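3-hydroxyacyl-CoA dehydrogenase (Brucella suis, PDB 4O5O) probably catalyses the NAD-dependent interconversion of 3-hydroxyacyl-CoA and 3-oxoacyl-CoA, as a Rossmann-fold member of the short-chain dehydrogenase family. Local coordinates at residues 27-30 / 31-34; 45-48 / 49-53; 115-118 / 119-123; 130-133 / 134-137; 238-241 / 242-245. All coordinates share one frame; numbering follows the deposited sequence. Where two conformers were deposited one is given.

Interaction 1 (27-30 / 31-34); sequences AAVS and KMAV
Within helix 24-35, K31 N, M32 N, A33 N and V34 N bond in turn to the carbonyl oxygens of A27, A28, V29 and S30, the unbroken i to i+4 pattern of an alpha helix, with M32 N to A28 O at 2.9 Å. The side-chain contact of the turn is V29 with M32, which lie next to each other and point the same way. V29 offers CG1, and the methionine bends back to meet it: with chi2 at -80° and chi3 at -64°, its terminal methyl folds over the preceding turn, where CE stands 4.1 Å from V29 CG1 and 3.9 Å from V29 O. Both residues also pack on helix 231-243, V29 against Y234 and M32 against A235 and H239. On the sheet side of the helix, A33 CB rests 3.4 Å from V29 O, while A33 and S30 face strands 15-19 and 39-44. S30 OG turns back along the helix and is hydrogen-bonded to G26 O. V34 sets its CG2 methyl 3.4 Å from S30 O, close to a carbonyl already engaged by V34 N. K31 runs fully extended away from the turn. The chemistry is thus divided by face: small and branched apolar groups, with a serine hydroxyl satisfied by its own helix, pack on the sheet, the methionine end packs on helix 231-243, and the lysine keeps its charge at the surface.

Interaction 2 (45-48 / 49-53); sequences VNAE and AGEAG. With EDO (1,2-ethanediol), chain E.
An N-cap opens helix 47-57, the helix of the beta-alpha-beta unit that joins strand 39-44 to strand 61-65, and N46 supplies the capping group to A49. The amide reaches forward because CG lies opposite the backbone N about the first side-chain bond (chi1 -177°), and OD1 accepts from A49 N at 3.0 Å with an N-H...O angle of 164°. The donor does not approach in the amide plane: it stands above it, 62° out, so the flat group is laid across the first turn. This brings the amide against the methyl of A49, with N46 CG 3.5 Å from A49 CB. The backbone takes over at once, G50 N bonding to N46 O at 2.9 Å, followed by E51 N to A47 O and A52 N to E48 O. E51 folds alongside the turn, and its CG comes within 3.2 Å of A47 O before the carboxylate reaches the neighbourhood of A47 CB. A 1,2-ethanediol, probably from the crystallisation liquor, bridges the start of the helix. Its O2 accepts from E48 N at 2.8 Å and makes a weak bond to N46 OD1, while its O1 donates to V45 O, a carbonyl that also receives R65 NE. N46 N is itself bonded to D44 OD1. Of the first-turn N-H groups, which have no earlier helical carbonyl to meet, A49 N is thus met by a side chain and, in this crystal, E48 N by a diol oxygen; the exposed start probably offers its N-H to any small acceptor.

Interaction 3 (115-118 / 119-123); sequences FTRT and ISINL
R117 and I121 lie side by side on one flank of helix 112-137, and the tip of the isoleucine covers the arginine's flat end. R117 is stretched from CG to NE, with CG opposite the backbone N (chi1 -180°), and the guanidinium is then turned so that one face meets I121 CD1, which sits over its centre 3.6 Å from CZ. I121 gets there through an extended second torsion, chi2 163°. On another flank, F115 and I119, one turn apart, meet through CE1 and CG1 at 3.6 Å; here chi2 of I119 is -55°, so the chain bends and CD1 also stays near the ring, 4.1 Å from F115 CE1. T118 CG2 makes a van der Waals contact with N122 ND2 at 3.7 Å. The N122 amide bonds to V97 N through OD1 and to S172 OG through ND2. Helical backbone bonds such as I119 N to F115 O (3.1 Å) support all three pairs, and the helix widens to a pi-type turn at 120-123. F115 stacks on F127 of the second subunit, and I119 meets I119 of that subunit. Such pairing of long helices across subunits is typical of short-chain dehydrogenases, in which an asparagine of this helix commonly belongs to the active-site framework, a role N122 may share.

Interaction 4 (130-133 / 134-137); sequences LRLA and AEAM
The guanidinium of R131 carries L132 CD2 on one face, 3.7 Å above its plane and offset toward the rim, while the same methyl looks across to the carboxylate of E135, 4.2 Å from OE1. L132 thus stands between the two charged groups, and R131 NH1 and E135 OE1 remain 6.6 Å apart without a salt bridge. The arginine has its partners beyond the turn: NH2 meets N128 OD1 and forms a salt bridge with D71 OD1, and NH1 donates to H110 O of the second subunit. E135 extends with CG opposite its backbone N (chi1 -175°), which brings OE1 within 2.8 Å of a water; that water also donates to L132 O, a carbonyl holding A136 N as well. M137 takes the other course. Its CG lies beside its own backbone N (chi1 -72°), and the straight chain runs back along the helix, passing CG 3.3 Å from A133 O and leaving CE 4.3 Å from A133 CB. That oxygen accepts from M137 N at 2.9 Å. A134 places CB 3.2 Å from L130 O and faces I151 of strand 149-154 and L187 of helix 167-187. The chemistry implies a split helix end: A133, A134 and M137 pack on the sheet, A134 also touching L104 of the second subunit, whereas E135 reaches the backbone through water and the buried arginine is held by several acceptors, which probably fixes the guanidinium in place at the subunit boundary.

Interaction 5 (238-241 / 242-245); sequences VHHI and VENQ
V238 begins the last turns of helix 231-243 by accepting V242 N at its carbonyl, 3.0 Å away, while V242 CG2 packs 3.4 Å from that same V238 O. H239 follows, and its ring crosses the carboxylate of E243 at a slant, the two planes 59° apart. NE2 comes 3.3 Å from E243 OE2, but the angle is too poor for a hydrogen bond, so the pair meets by packing; E243 CG adds a contact of 4.0 Å to H239 CD2. H240 shares the first torsion of H239 but turns its ring differently about the second. N244 CB lies over one face, 4.0 Å from the centroid and 28° off the normal, a CH-pi contact, and the amide plane stands almost perpendicular to the ring at 89°. At the ring's edge a water lies in plane with H240 ND1 at 3.0 Å and donates to E243 OE1, linking imidazole and carboxylate indirectly. N244 also bonds outside the turn: ND2 to E233 O of the third subunit, OD1 to M246 N. I241 closes the segment, and its carbonyl, in the last turn of the helix, accepts from R193 NH1. N244 N still bonds H240 O at 2.9 Å, although N244 is the first residue to leave helical backbone angles. In the fold, V238 and I241 lean on strands 149-154 and 192-199, V238 and H239 meet M32 of helix 24-35, and H240 stacks on H240 of the third subunit, placing this helix end between the central sheet, a neighbouring helix and another copy of the protein.

In the fold
From the N terminus, interaction 1 lies on helix 24-35, the first crossover of the Rossmann sheet, and interaction 2 caps the next one, helix 47-57, between strands 39-44 and 61-65. Interactions 3 and 4 share the long helix 112-137, with centres about 21 Å apart, and both face the second subunit. Interaction 5 ends helix 231-243 and faces the third subunit. All five are local turns, so none closes a long loop, and they follow in series without nesting or crossing. Interactions 1 and 5 alone touch: M32 SD lies 3.6 Å from H239 ND1, joining the first and last of these helices. Interactions 1 and 3 sit on opposite sides of the chain's centre.

Interaction 1 (27-30 / 31-34)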
# COMPACT_ATOMS: atom_id res chain seq x y z
N ALA B 27 24.28 4.55 15.27
CA ALA B 27 25.76 4.55 15.30
C ALA B 27 26.33 4.47 13.88
O ALA B 27 27.32 5.15 13.55
CB ALA B 27 26.30 3.42 16.16
N ALA B 28 25.70 3.68 13.03
CA ALA B 28 26.17 3.52 11.65
C ALA B 28 25.96 4.81 10.86
O ALA B 28 26.82 5.21 10.06
CB ALA B 28 25.47 2.36 10.98
N VAL B 29 24.84 5.49 11.08
CA VAL B 29 24.61 6.77 10.42
C VAL B 29 25.66 7.78 10.88
O VAL B 29 26.20 8.53 10.07
CB VAL B 29 23.18 7.31 10.65
CG1 VAL B 29 23.00 8.65 9.95
CG2 VAL B 29 22.17 6.33 10.10
N SER B 30 25.97 7.78 12.17
CA SER B 30 26.93 8.73 12.71
C SER B 30 28.31 8.50 12.08
O SER B 30 29.00 9.44 11.71
CB SER B 30 26.99 8.56 14.24
OG SER B 30 25.75 8.84 14.86
N LYS B 31 28.70 7.24 11.94
CA LYS B 31 30.02 6.89 11.33
C LYS B 31 30.04 7.32 9.86
O LYS B 31 31.01 7.93 9.38
CB LYS B 31 30.30 5.39 11.49
CG LYS B 31 31.61 4.90 10.91
CD LYS B 31 31.84 3.40 11.13
CE LYS B 31 33.15 2.93 10.48
NZ LYS B 31 33.50 1.51 10.79
N MET B 32 28.97 6.99 9.13
CA MET B 32 28.86 7.38 7.73
C MET B 32 28.99 8.90 7.56
O MET B 32 29.75 9.38 6.70
CB MET B 32 27.51 6.91 7.19
CG MET B 32 27.18 7.33 5.76
SD MET B 32 26.58 9.01 5.53
CE MET B 32 25.04 8.98 6.42
N ALA B 33 28.29 9.65 8.40
CA ALA B 33 28.26 11.09 8.22
C ALA B 33 29.63 11.72 8.51
O ALA B 33 30.11 12.55 7.74
CB ALA B 33 27.19 11.68 9.11
N VAL B 34 30.28 11.29 9.58
CA VAL B 34 31.61 11.80 9.91
C VAL B 34 32.60 11.45 8.79
O VAL B 34 33.41 12.29 8.39
CB VAL B 34 32.13 11.25 11.26
CG1 VAL B 34 33.62 11.56 11.48
CG2 VAL B 34 31.33 11.84 12.41

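Interaction 2 (45-48 / 49-53)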
# COMPACT_ATOMS: atom_id res chain seq x y z
N VAL B 45 19.70 7.81 25.01
CA VAL B 45 19.57 7.68 26.48
C VAL B 45 20.73 6.94 27.11
O VAL B 45 20.96 7.06 28.32
CB VAL B 45 18.29 6.97 26.97
CG1 VAL B 45 17.15 7.94 27.00
CG2 VAL B 45 17.99 5.72 26.17
N ASN B 46 21.46 6.18 26.32
CA ASN B 46 22.57 5.40 26.85
C ASN B 46 23.83 6.26 26.84
O ASN B 46 24.50 6.38 25.80
CB ASN B 46 22.71 4.12 26.01
CG ASN B 46 23.79 3.18 26.50
OD1 ASN B 46 24.73 3.54 27.23
ND2 ASN B 46 23.67 1.93 26.05
N ALA B 47 24.13 6.89 27.98
CA ALA B 47 25.30 7.73 28.08
C ALA B 47 26.61 7.04 27.81
O ALA B 47 27.48 7.59 27.16
CB ALA B 47 25.36 8.43 29.44
N GLU B 48 26.77 5.84 28.34
CA GLU B 48 28.02 5.10 28.15
C GLU B 48 28.29 4.89 26.66
O GLU B 48 29.41 5.14 26.16
CB GLU B 48 27.95 3.76 28.90
CG GLU B 48 29.19 2.88 28.81
CD GLU B 48 29.11 1.64 29.69
OE1 GLU B 48 28.20 0.81 29.48
OE2 GLU B 48 29.96 1.50 30.60
N ALA B 49 27.26 4.43 25.93
CA ALA B 49 27.43 4.11 24.52
C ALA B 49 27.61 5.36 23.69
O ALA B 49 28.42 5.41 22.78
CB ALA B 49 26.25 3.30 24.01
N GLY B 50 26.84 6.38 24.02
CA GLY B 50 26.91 7.64 23.30
C GLY B 50 28.24 8.36 23.47
O GLY B 50 28.82 8.85 22.50
N GLU B 51 28.74 8.42 24.71
CA GLU B 51 30.03 9.03 24.99
C GLU B 51 31.14 8.27 24.27
O GLU B 51 32.03 8.89 23.67
CB GLU B 51 30.29 9.09 26.49
CG GLU B 51 29.40 10.09 27.21
CD GLU B 51 29.57 10.11 28.72
OE1 GLU B 51 30.59 9.59 29.21
OE2 GLU B 51 28.70 10.68 29.42
N ALA B 52 31.10 6.95 24.28
CA ALA B 52 32.14 6.17 23.62
C ALA B 52 32.09 6.39 22.11
O ALA B 52 33.13 6.48 21.45
CB ALA B 52 32.01 4.67 23.96
N GLY B 53 30.88 6.50 21.56
CA GLY B 53 30.75 6.69 20.13
C GLY B 53 31.31 8.03 19.70
O GLY B 53 32.05 8.12 18.72
C1 EDO E . 22.84 5.39 30.60
O1 EDO E . 22.52 6.75 30.97
C2 EDO E . 24.07 4.84 31.33
O2 EDO E . 25.19 4.77 30.45

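Interaction 3 (115-118 / 119-123)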
# COMPACT_ATOMS: atom_id res chain seq x y z
N PHE B 115 2.54 -0.98 25.80
CA PHE B 115 2.09 -0.43 24.52
C PHE B 115 2.37 1.07 24.52
O PHE B 115 2.93 1.62 23.56
CB PHE B 115 0.59 -0.67 24.32
CG PHE B 115 0.07 -0.25 22.96
CD1 PHE B 115 -0.38 1.04 22.77
CD2 PHE B 115 -0.02 -1.15 21.90
CE1 PHE B 115 -0.88 1.44 21.53
CE2 PHE B 115 -0.50 -0.75 20.67
CZ PHE B 115 -0.92 0.55 20.47
N THR B 116 2.02 1.73 25.63
CA THR B 116 2.22 3.16 25.71
C THR B 116 3.71 3.56 25.60
O THR B 116 4.04 4.52 24.93
CB THR B 116 1.59 3.73 27.00
OG1 THR B 116 0.17 3.47 26.99
CG2 THR B 116 1.84 5.23 27.15
N ARG B 117 4.60 2.82 26.28
CA ARG B 117 6.03 3.10 26.21
C ARG B 117 6.59 2.97 24.80
O ARG B 117 7.39 3.78 24.36
CB ARG B 117 6.81 2.19 27.17
CG ARG B 117 8.32 2.42 27.18
CD ARG B 117 9.06 1.58 28.22
NE ARG B 117 10.52 1.75 28.15
CZ ARG B 117 11.35 1.03 27.38
NH1 ARG B 117 10.90 0.05 26.58
NH2 ARG B 117 12.65 1.30 27.42
N THR B 118 6.21 1.91 24.10
CA THR B 118 6.68 1.72 22.73
C THR B 118 6.23 2.86 21.83
O THR B 118 7.01 3.38 21.02
CB THR B 118 6.16 0.37 22.24
OG1 THR B 118 6.72 -0.65 23.06
CG2 THR B 118 6.52 0.07 20.80
N ILE B 119 4.97 3.25 21.95
CA ILE B 119 4.44 4.41 21.23
C ILE B 119 5.21 5.67 21.59
O ILE B 119 5.56 6.50 20.74
CB ILE B 119 2.94 4.64 21.56
CG1 ILE B 119 2.08 3.50 21.04
CG2 ILE B 119 2.43 5.97 21.01
CD1 ILE B 119 2.27 3.25 19.56
N SER B 120 5.45 5.85 22.88
CA SER B 120 6.15 7.04 23.36
C SER B 120 7.55 7.18 22.76
O SER B 120 7.90 8.25 22.22
CB SER B 120 6.23 7.03 24.91
OG SER B 120 7.00 8.13 25.36
N ILE B 121 8.35 6.13 22.84
CA ILE B 121 9.71 6.22 22.33
C ILE B 121 9.73 6.31 20.81
O ILE B 121 10.38 7.16 20.22
CB ILE B 121 10.55 5.02 22.80
CG1 ILE B 121 10.72 5.02 24.33
CG2 ILE B 121 11.91 5.03 22.10
CD1 ILE B 121 11.17 3.71 24.92
N ASN B 122 8.99 5.42 20.15
CA ASN B 122 9.16 5.23 18.72
C ASN B 122 8.44 6.29 17.88
O ASN B 122 8.96 6.71 16.83
CB ASN B 122 8.58 3.89 18.31
CG ASN B 122 9.39 2.72 18.79
OD1 ASN B 122 10.39 2.89 19.47
ND2 ASN B 122 8.97 1.52 18.42
N LEU B 123 7.26 6.71 18.34
CA LEU B 123 6.38 7.60 17.59
C LEU B 123 6.39 9.02 18.16
O LEU B 123 6.73 9.97 17.46
CB LEU B 123 4.97 7.02 17.51
CG LEU B 123 3.94 7.88 16.78
CD1 LEU B 123 4.42 8.28 15.38
CD2 LEU B 123 2.63 7.14 16.72

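Interaction 4 (130-133 / 134-137)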
# COMPACT_ATOMS: atom_id res chain seq x y z
N LEU B 130 11.42 15.72 15.29
CA LEU B 130 11.20 16.32 13.98
C LEU B 130 10.64 17.74 14.07
O LEU B 130 11.08 18.61 13.32
CB LEU B 130 10.38 15.41 13.09
CG LEU B 130 8.88 15.41 13.05
CD1 LEU B 130 8.31 16.62 12.32
CD2 LEU B 130 8.46 14.14 12.35
N ARG B 131 9.75 18.00 15.02
CA ARG B 131 9.15 19.34 15.11
C ARG B 131 10.23 20.36 15.50
O ARG B 131 10.29 21.48 14.96
CB ARG B 131 7.95 19.34 16.06
CG ARG B 131 8.28 19.32 17.54
CD ARG B 131 7.11 19.02 18.47
NE ARG B 131 7.68 19.00 19.82
CZ ARG B 131 7.77 20.03 20.65
NH1 ARG B 131 7.11 21.15 20.43
NH2 ARG B 131 8.49 19.86 21.76
N LEU B 132 11.09 19.96 16.43
CA LEU B 132 12.13 20.87 16.91
C LEU B 132 13.27 21.05 15.88
O LEU B 132 13.81 22.16 15.69
CB LEU B 132 12.68 20.38 18.27
CG LEU B 132 11.63 20.32 19.37
CD1 LEU B 132 12.24 19.64 20.59
CD2 LEU B 132 11.09 21.72 19.72
N ALA B 133 13.66 19.96 15.21
CA ALA B 133 14.66 20.09 14.17
C ALA B 133 14.14 20.92 13.02
O ALA B 133 14.88 21.72 12.45
CB ALA B 133 15.11 18.75 13.67
N ALA B 134 12.88 20.71 12.65
CA ALA B 134 12.29 21.48 11.55
C ALA B 134 12.30 22.98 11.86
O ALA B 134 12.60 23.80 10.99
CB ALA B 134 10.87 21.03 11.26
N GLU B 135 11.97 23.33 13.10
CA GLU B 135 11.99 24.71 13.53
C GLU B 135 13.37 25.34 13.34
O GLU B 135 13.50 26.48 12.89
CB GLU B 135 11.56 24.75 15.00
CG GLU B 135 11.44 26.19 15.53
CD GLU B 135 11.01 26.26 16.98
OE1 GLU B 135 11.43 25.39 17.78
OE2 GLU B 135 10.23 27.17 17.32
N ALA B 136 14.41 24.60 13.71
CA ALA B 136 15.78 25.07 13.53
C ALA B 136 16.16 25.17 12.02
O ALA B 136 16.71 26.17 11.55
CB ALA B 136 16.72 24.15 14.29
N MET B 137 15.85 24.12 11.25
CA MET B 137 16.19 24.07 9.83
C MET B 137 15.55 25.21 9.05
O MET B 137 16.13 25.72 8.09
CB MET B 137 15.73 22.74 9.22
CG MET B 137 16.55 21.55 9.65
SD MET B 137 15.67 20.04 9.16
CE MET B 137 16.78 18.78 9.76
O HOH W 1 13.94 24.24 17.54

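Interaction 5 (238-241 / 242-245)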
# COMPACT_ATOMS: atom_id res chain seq x y z
N VAL B 238 20.45 6.31 3.86
CA VAL B 238 20.31 7.64 4.45
C VAL B 238 21.15 8.64 3.63
O VAL B 238 20.69 9.73 3.25
CB VAL B 238 20.78 7.66 5.92
CG1 VAL B 238 20.96 9.09 6.43
CG2 VAL B 238 19.79 6.86 6.78
N HIS B 239 22.38 8.25 3.33
CA HIS B 239 23.26 9.13 2.55
C HIS B 239 22.63 9.45 1.17
O HIS B 239 22.63 10.61 0.75
CB HIS B 239 24.60 8.41 2.38
CG HIS B 239 25.71 9.27 1.89
ND1 HIS B 239 27.03 8.87 1.94
CD2 HIS B 239 25.72 10.54 1.43
CE1 HIS B 239 27.80 9.83 1.45
NE2 HIS B 239 27.03 10.86 1.14
N HIS B 240 22.07 8.43 0.51
CA HIS B 240 21.45 8.64 -0.79
C HIS B 240 20.25 9.58 -0.70
O HIS B 240 20.07 10.42 -1.56
CB HIS B 240 21.01 7.31 -1.46
CG HIS B 240 20.50 7.54 -2.84
ND1 HIS B 240 21.31 8.05 -3.83
CD2 HIS B 240 19.26 7.47 -3.36
CE1 HIS B 240 20.60 8.22 -4.93
NE2 HIS B 240 19.35 7.90 -4.66
N ILE B 241 19.43 9.42 0.34
CA ILE B 241 18.28 10.31 0.51
C ILE B 241 18.75 11.76 0.66
O ILE B 241 18.16 12.66 0.11
CB ILE B 241 17.42 9.86 1.71
CG1 ILE B 241 16.72 8.52 1.41
CG2 ILE B 241 16.41 10.93 2.12
CD1 ILE B 241 16.12 7.83 2.63
N VAL B 242 19.81 11.97 1.42
CA VAL B 242 20.33 13.33 1.58
C VAL B 242 20.72 13.91 0.22
O VAL B 242 20.41 15.05 -0.10
CB VAL B 242 21.47 13.36 2.61
CG1 VAL B 242 22.12 14.73 2.60
CG2 VAL B 242 20.94 13.01 4.00
N GLU B 243 21.38 13.10 -0.60
CA GLU B 243 21.88 13.56 -1.91
C GLU B 243 20.81 13.75 -2.97
O GLU B 243 20.93 14.65 -3.82
CB GLU B 243 22.90 12.56 -2.46
CG GLU B 243 24.19 12.49 -1.70
CD GLU B 243 25.18 11.50 -2.30
OE1 GLU B 243 24.79 10.54 -3.04
OE2 GLU B 243 26.37 11.68 -1.99
N ASN B 244 19.79 12.90 -2.94
CA ASN B 244 18.82 12.81 -4.04
C ASN B 244 17.57 13.64 -3.72
O ASN B 244 16.68 13.19 -3.01
CB ASN B 244 18.43 11.37 -4.34
CG ASN B 244 17.69 11.24 -5.65
OD1 ASN B 244 17.07 12.19 -6.12
ND2 ASN B 244 17.77 10.08 -6.25
N GLN B 245 17.57 14.88 -4.21
CA GLN B 245 16.56 15.86 -3.84
C GLN B 245 15.14 15.45 -4.25
O GLN B 245 14.17 15.95 -3.67
CB GLN B 245 16.90 17.22 -4.46
CG GLN B 245 16.09 18.38 -3.91
CD GLN B 245 16.68 19.71 -4.29
OE1 GLN B 245 16.57 20.16 -5.44
NE2 GLN B 245 17.35 20.34 -3.34
O HOH W 2 24.13 7.96 -2.77